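Local coordinates for oxetanocin-like protein (Pyrococcus furiosus, PDB 1XX7) that probably hydrolyses 2'-deoxyribonucleoside 5'-phosphates to the deoxyribonucleoside and phosphate, as a metal-dependent HD-domain phosphatase, at residues 25-37 with 140-154. Residues are numbered along the deposited sequence; the frame is centred on the assembly and turned at random.
Sequences MGWLIKGVPNPES and AYEYELSGAKNLSEF
Lys30 and Asn150 meet where the end of helix 25-30 passes the loop that follows helix 123-145, and the backbones come nearest just beyond, with 6.7 Å between Val32 CA and Ala148 CA. Both helices finish in a Schellman motif, at Gly31 and Gly147. The contact belongs to the all-helical HD-domain fold; the side chain of Glu36 lies about 8 Å from the bound nickel ion. Its centre is an aromatic cluster of Trp27, Tyr143 and Phe154. Tyr143 turns its edge to the indole face in a T-shaped pair, planes at 71°, with Tyr143 CE2 3.5 Å from Trp27 CG. On the six-membered side, Trp27 CZ3 sits over the centre of the Phe154 ring, the planes obliquely inclined. Ala140 CB and Leu151 CD1 also pack against this end of the indole. Trp27 CG lies anti to the carbonyl carbon (chi1 -46°), which carries the ring across to helix 123-145. With an alanine in place of Trp27, a gap would probably open between Tyr143 and Phe154, and Glu36 would lose its indole N-H donor. That donor, Trp27 NE1, reaches Glu36 OE2 at 2.8 Å; the same oxygen has a salt bridge to Arg24, and Lys20 of the fifth subunit is the carboxylate's strongest polar partner. Val32 CG1 makes a CH-pi contact with Tyr143, 3.6 Å from the ring centroid and almost on its normal. Tyr143 OH accepts from Glu36 N at 2.8 Å, which ties the tyrosine to the loop that leads into helix 38-58. Asn150 ND2 donates a hydrogen bond to Lys30 O at 2.7 Å, in the carbonyl plane and on a lone pair. In return, the lysine chain bends at chi2 (-76°) and runs back past the asparagine, so that Lys30 NZ meets Asn150 O at 2.7 Å, nearly in line with the C=O bond.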
loop_
_atom_site.group_PDB
_atom_site.type_symbol
_atom_site.label_atom_id
_atom_site.label_comp_id
_atom_site.label_asym_id
_atom_site.label_seq_id
_atom_site.Cartn_x
_atom_site.Cartn_y
_atom_site.Cartn_z
ATOM N N MET A 25 -8.853 -12.944 -0.653
ATOM C CA MET A 25 -7.575 -13.689 -0.543
ATOM C C MET A 25 -7.080 -14.291 -1.849
ATOM O O MET A 25 -5.881 -14.317 -2.093
ATOM C CB MET A 25 -7.650 -14.781 0.545
ATOM C CG MET A 25 -7.536 -14.237 1.964
ATOM S SD MET A 25 -5.900 -13.527 2.459
ATOM C CE MET A 25 -4.818 -14.518 1.564
ATOM N N GLY A 26 -7.999 -14.745 -2.681
ATOM C CA GLY A 26 -7.676 -15.236 -4.021
ATOM C C GLY A 26 -6.733 -14.282 -4.765
ATOM O O GLY A 26 -5.663 -14.684 -5.215
ATOM N N TRP A 27 -7.098 -13.000 -4.840
ATOM C CA TRP A 27 -6.230 -12.003 -5.509
ATOM C C TRP A 27 -4.855 -11.929 -4.806
ATOM O O TRP A 27 -3.814 -11.937 -5.446
ATOM C CB TRP A 27 -6.883 -10.604 -5.555
ATOM C CG TRP A 27 -8.349 -10.589 -5.983
ATOM C CD1 TRP A 27 -9.387 -10.064 -5.284
ATOM C CD2 TRP A 27 -8.922 -11.138 -7.202
ATOM N NE1 TRP A 27 -10.558 -10.254 -5.963
ATOM C CE2 TRP A 27 -10.309 -10.884 -7.155
ATOM C CE3 TRP A 27 -8.390 -11.811 -8.326
ATOM C CZ2 TRP A 27 -11.195 -11.289 -8.179
ATOM C CZ3 TRP A 27 -9.284 -12.218 -9.369
ATOM C CH2 TRP A 27 -10.668 -11.970 -9.268
ATOM N N LEU A 28 -4.889 -11.877 -3.486
ATOM C CA LEU A 28 -3.744 -11.527 -2.705
ATOM C C LEU A 28 -2.660 -12.584 -2.834
ATOM O O LEU A 28 -1.469 -12.275 -3.032
ATOM C CB LEU A 28 -4.199 -11.321 -1.261
ATOM C CG LEU A 28 -3.261 -10.980 -0.121
ATOM C CD1 LEU A 28 -4.017 -10.440 1.096
ATOM C CD2 LEU A 28 -2.460 -12.233 0.253
ATOM N N ILE A 29 -3.100 -13.826 -2.778
ATOM C CA ILE A 29 -2.242 -14.965 -2.941
ATOM C C ILE A 29 -1.670 -15.101 -4.377
ATOM O O ILE A 29 -0.575 -15.601 -4.542
ATOM C CB ILE A 29 -2.978 -16.251 -2.493
ATOM C CG1 ILE A 29 -3.243 -16.164 -0.975
ATOM C CG2 ILE A 29 -2.119 -17.477 -2.784
ATOM C CD1 ILE A 29 -4.152 -17.161 -0.433
ATOM N N LYS A 30 -2.439 -14.685 -5.381
ATOM C CA LYS A 30 -1.967 -14.545 -6.714
ATOM C C LYS A 30 -0.889 -13.460 -6.923
ATOM O O LYS A 30 -0.255 -13.452 -7.945
ATOM C CB LYS A 30 -3.121 -14.259 -7.665
ATOM C CG LYS A 30 -4.018 -15.428 -7.905
ATOM C CD LYS A 30 -3.350 -16.401 -8.832
ATOM C CE LYS A 30 -4.151 -17.641 -9.036
ATOM N NZ LYS A 30 -3.570 -18.322 -10.266
ATOM N N GLY A 31 -0.716 -12.533 -5.992
ATOM C CA GLY A 31 0.250 -11.458 -6.169
ATOM C C GLY A 31 -0.347 -10.152 -6.628
ATOM O O GLY A 31 0.378 -9.208 -6.938
ATOM N N VAL A 32 -1.667 -10.084 -6.720
ATOM C CA VAL A 32 -2.307 -8.811 -7.016
ATOM C C VAL A 32 -1.979 -7.884 -5.839
ATOM O O VAL A 32 -2.246 -8.232 -4.693
ATOM C CB VAL A 32 -3.807 -8.926 -7.183
ATOM C CG1 VAL A 32 -4.453 -7.475 -7.297
ATOM C CG2 VAL A 32 -4.142 -9.791 -8.366
ATOM N N PRO A 33 -1.355 -6.726 -6.133
ATOM C CA PRO A 33 -0.714 -5.875 -5.114
ATOM C C PRO A 33 -1.566 -5.126 -4.069
ATOM O O PRO A 33 -1.110 -4.943 -2.902
ATOM C CB PRO A 33 0.128 -4.871 -5.954
ATOM C CG PRO A 33 -0.480 -4.812 -7.245
ATOM C CD PRO A 33 -1.097 -6.220 -7.512
ATOM N N ASN A 34 -2.742 -4.659 -4.446
ATOM C CA ASN A 34 -3.574 -3.992 -3.435
ATOM C C ASN A 34 -4.973 -4.510 -3.614
ATOM O O ASN A 34 -5.814 -3.828 -4.118
ATOM C CB ASN A 34 -3.511 -2.448 -3.549
ATOM C CG ASN A 34 -2.207 -1.849 -2.922
ATOM O OD1 ASN A 34 -1.432 -1.156 -3.598
ATOM N ND2 ASN A 34 -1.966 -2.146 -1.650
ATOM N N PRO A 35 -5.195 -5.767 -3.230
ATOM C CA PRO A 35 -6.404 -6.417 -3.622
ATOM C C PRO A 35 -7.649 -5.757 -2.928
ATOM O O PRO A 35 -7.517 -5.241 -1.829
ATOM C CB PRO A 35 -6.181 -7.846 -3.138
ATOM C CG PRO A 35 -5.269 -7.698 -1.991
ATOM C CD PRO A 35 -4.331 -6.637 -2.410
ATOM N N GLU A 36 -8.802 -5.769 -3.603
ATOM C CA GLU A 36 -10.106 -5.376 -3.013
ATOM C C GLU A 36 -10.404 -6.080 -1.692
ATOM O O GLU A 36 -9.940 -7.155 -1.413
ATOM C CB GLU A 36 -11.232 -5.656 -3.988
ATOM C CG GLU A 36 -11.332 -7.156 -4.399
ATOM C CD GLU A 36 -12.679 -7.564 -4.931
ATOM O OE1 GLU A 36 -13.589 -6.692 -5.084
ATOM O OE2 GLU A 36 -12.815 -8.763 -5.229
ATOM N N SER A 37 -11.173 -5.411 -0.871
ATOM C CA SER A 37 -11.702 -5.968 0.322
ATOM C C SER A 37 -13.005 -6.735 0.047
ATOM O O SER A 37 -13.589 -6.677 -1.068
ATOM C CB SER A 37 -11.921 -4.845 1.338
ATOM O OG SER A 37 -13.039 -4.043 0.987
ATOM N N ALA A 140 -11.344 -9.941 -12.265
ATOM C CA ALA A 140 -10.178 -10.632 -12.824
ATOM C C ALA A 140 -9.701 -9.964 -14.100
ATOM O O ALA A 140 -8.501 -9.680 -14.231
ATOM C CB ALA A 140 -10.460 -12.122 -13.039
ATOM N N TYR A 141 -10.636 -9.622 -14.974
ATOM C CA TYR A 141 -10.349 -8.821 -16.164
ATOM C C TYR A 141 -9.741 -7.428 -15.806
ATOM O O TYR A 141 -8.761 -6.993 -16.383
ATOM C CB TYR A 141 -11.638 -8.695 -16.994
ATOM C CG TYR A 141 -11.617 -7.571 -17.990
ATOM C CD1 TYR A 141 -10.991 -7.725 -19.239
ATOM C CD2 TYR A 141 -12.193 -6.354 -17.682
ATOM C CE1 TYR A 141 -10.950 -6.692 -20.144
ATOM C CE2 TYR A 141 -12.158 -5.288 -18.593
ATOM C CZ TYR A 141 -11.544 -5.467 -19.818
ATOM O OH TYR A 141 -11.509 -4.422 -20.703
ATOM N N GLU A 142 -10.310 -6.747 -14.816
ATOM C CA GLU A 142 -9.766 -5.459 -14.366
ATOM C C GLU A 142 -8.364 -5.637 -13.825
ATOM O O GLU A 142 -7.528 -4.815 -14.102
ATOM C CB GLU A 142 -10.661 -4.825 -13.300
ATOM C CG GLU A 142 -12.032 -4.450 -13.889
ATOM C CD GLU A 142 -13.012 -4.010 -12.865
ATOM O OE1 GLU A 142 -13.016 -2.832 -12.472
ATOM O OE2 GLU A 142 -13.775 -4.836 -12.430
ATOM N N TYR A 143 -8.095 -6.711 -13.065
ATOM C CA TYR A 143 -6.746 -6.907 -12.517
ATOM C C TYR A 143 -5.737 -7.269 -13.605
ATOM O O TYR A 143 -4.622 -6.853 -13.526
ATOM C CB TYR A 143 -6.692 -7.896 -11.341
ATOM C CG TYR A 143 -7.195 -7.331 -10.032
ATOM C CD1 TYR A 143 -6.945 -5.979 -9.652
ATOM C CD2 TYR A 143 -7.908 -8.141 -9.154
ATOM C CE1 TYR A 143 -7.461 -5.455 -8.403
ATOM C CE2 TYR A 143 -8.358 -7.666 -7.930
ATOM C CZ TYR A 143 -8.149 -6.319 -7.561
ATOM O OH TYR A 143 -8.658 -5.938 -6.364
ATOM N N GLU A 144 -6.164 -7.981 -14.635
ATOM C CA GLU A 144 -5.349 -8.208 -15.821
ATOM C C GLU A 144 -4.967 -6.922 -16.576
ATOM O O GLU A 144 -3.844 -6.794 -17.010
ATOM C CB GLU A 144 -6.055 -9.153 -16.768
ATOM C CG GLU A 144 -6.161 -10.575 -16.210
ATOM C CD GLU A 144 -7.002 -11.520 -17.080
ATOM O OE1 GLU A 144 -7.499 -11.108 -18.157
ATOM O OE2 GLU A 144 -7.167 -12.691 -16.678
ATOM N N LEU A 145 -5.892 -5.986 -16.708
ATOM C CA LEU A 145 -5.595 -4.683 -17.268
ATOM C C LEU A 145 -4.471 -3.904 -16.521
ATOM O O LEU A 145 -3.777 -3.105 -17.116
ATOM C CB LEU A 145 -6.886 -3.850 -17.304
ATOM C CG LEU A 145 -7.992 -4.203 -18.322
ATOM C CD1 LEU A 145 -9.102 -3.129 -18.242
ATOM C CD2 LEU A 145 -7.420 -4.237 -19.732
ATOM N N SER A 146 -4.325 -4.142 -15.229
ATOM C CA SER A 146 -3.321 -3.480 -14.386
ATOM C C SER A 146 -2.088 -4.348 -14.208
ATOM O O SER A 146 -1.171 -3.953 -13.504
ATOM C CB SER A 146 -3.903 -3.178 -12.979
ATOM O OG SER A 146 -4.988 -2.282 -13.134
ATOM N N GLY A 147 -2.084 -5.547 -14.814
ATOM C CA GLY A 147 -0.865 -6.284 -15.008
ATOM C C GLY A 147 -0.823 -7.754 -14.668
ATOM O O GLY A 147 0.155 -8.431 -15.030
ATOM N N ALA A 148 -1.859 -8.279 -14.012
ATOM C CA ALA A 148 -1.843 -9.700 -13.634
ATOM C C ALA A 148 -1.891 -10.611 -14.883
ATOM O O ALA A 148 -2.717 -10.399 -15.759
ATOM C CB ALA A 148 -2.983 -10.008 -12.727
ATOM N N LYS A 149 -1.010 -11.616 -14.935
ATOM C CA LYS A 149 -0.979 -12.591 -16.030
ATOM C C LYS A 149 -1.400 -14.004 -15.596
ATOM O O LYS A 149 -1.319 -14.921 -16.383
ATOM C CB LYS A 149 0.439 -12.657 -16.647
ATOM C CG LYS A 149 0.844 -11.392 -17.415
ATOM C CD LYS A 149 2.245 -11.547 -18.055
ATOM N N ASN A 150 -1.835 -14.152 -14.345
ATOM C CA ASN A 150 -1.996 -15.439 -13.685
ATOM C C ASN A 150 -3.406 -15.693 -13.107
ATOM O O ASN A 150 -3.573 -16.456 -12.171
ATOM C CB ASN A 150 -0.928 -15.571 -12.588
ATOM C CG ASN A 150 -1.005 -14.448 -11.480
ATOM O OD1 ASN A 150 -1.664 -13.400 -11.613
ATOM N ND2 ASN A 150 -0.313 -14.697 -10.392
ATOM N N LEU A 151 -4.411 -15.060 -13.693
ATOM C CA LEU A 151 -5.783 -15.099 -13.206
ATOM C C LEU A 151 -6.778 -15.782 -14.189
ATOM O O LEU A 151 -7.974 -15.634 -14.026
ATOM C CB LEU A 151 -6.287 -13.653 -12.993
ATOM C CG LEU A 151 -5.442 -12.724 -12.124
ATOM C CD1 LEU A 151 -6.245 -11.449 -11.874
ATOM C CD2 LEU A 151 -5.063 -13.386 -10.776
ATOM N N SER A 152 -6.295 -16.516 -15.194
ATOM C CA SER A 152 -7.183 -17.142 -16.204
ATOM C C SER A 152 -8.193 -18.139 -15.617
ATOM O O SER A 152 -9.303 -18.264 -16.106
ATOM C CB SER A 152 -6.344 -17.864 -17.270
ATOM O OG SER A 152 -5.712 -19.004 -16.690
ATOM N N GLU A 153 -7.787 -18.853 -14.583
ATOM C CA GLU A 153 -8.656 -19.786 -13.910
ATOM C C GLU A 153 -9.973 -19.149 -13.417
ATOM O O GLU A 153 -10.990 -19.864 -13.289
ATOM C CB GLU A 153 -7.936 -20.398 -12.700
ATOM C CG GLU A 153 -7.626 -19.353 -11.643
ATOM C CD GLU A 153 -6.900 -19.887 -10.449
ATOM O OE1 GLU A 153 -7.558 -20.484 -9.554
ATOM O OE2 GLU A 153 -5.676 -19.680 -10.391
ATOM N N PHE A 154 -9.955 -17.839 -13.105
ATOM C CA PHE A 154 -11.114 -17.201 -12.470
ATOM C C PHE A 154 -12.274 -17.113 -13.449
ATOM O O PHE A 154 -13.430 -17.047 -13.056
ATOM C CB PHE A 154 -10.749 -15.821 -11.895
ATOM C CG PHE A 154 -9.953 -15.901 -10.635
ATOM C CD1 PHE A 154 -10.553 -16.230 -9.447
ATOM C CD2 PHE A 154 -8.584 -15.706 -10.645
ATOM C CE1 PHE A 154 -9.784 -16.338 -8.277
ATOM C CE2 PHE A 154 -7.839 -15.794 -9.487
ATOM C CZ PHE A 154 -8.422 -16.103 -8.320
#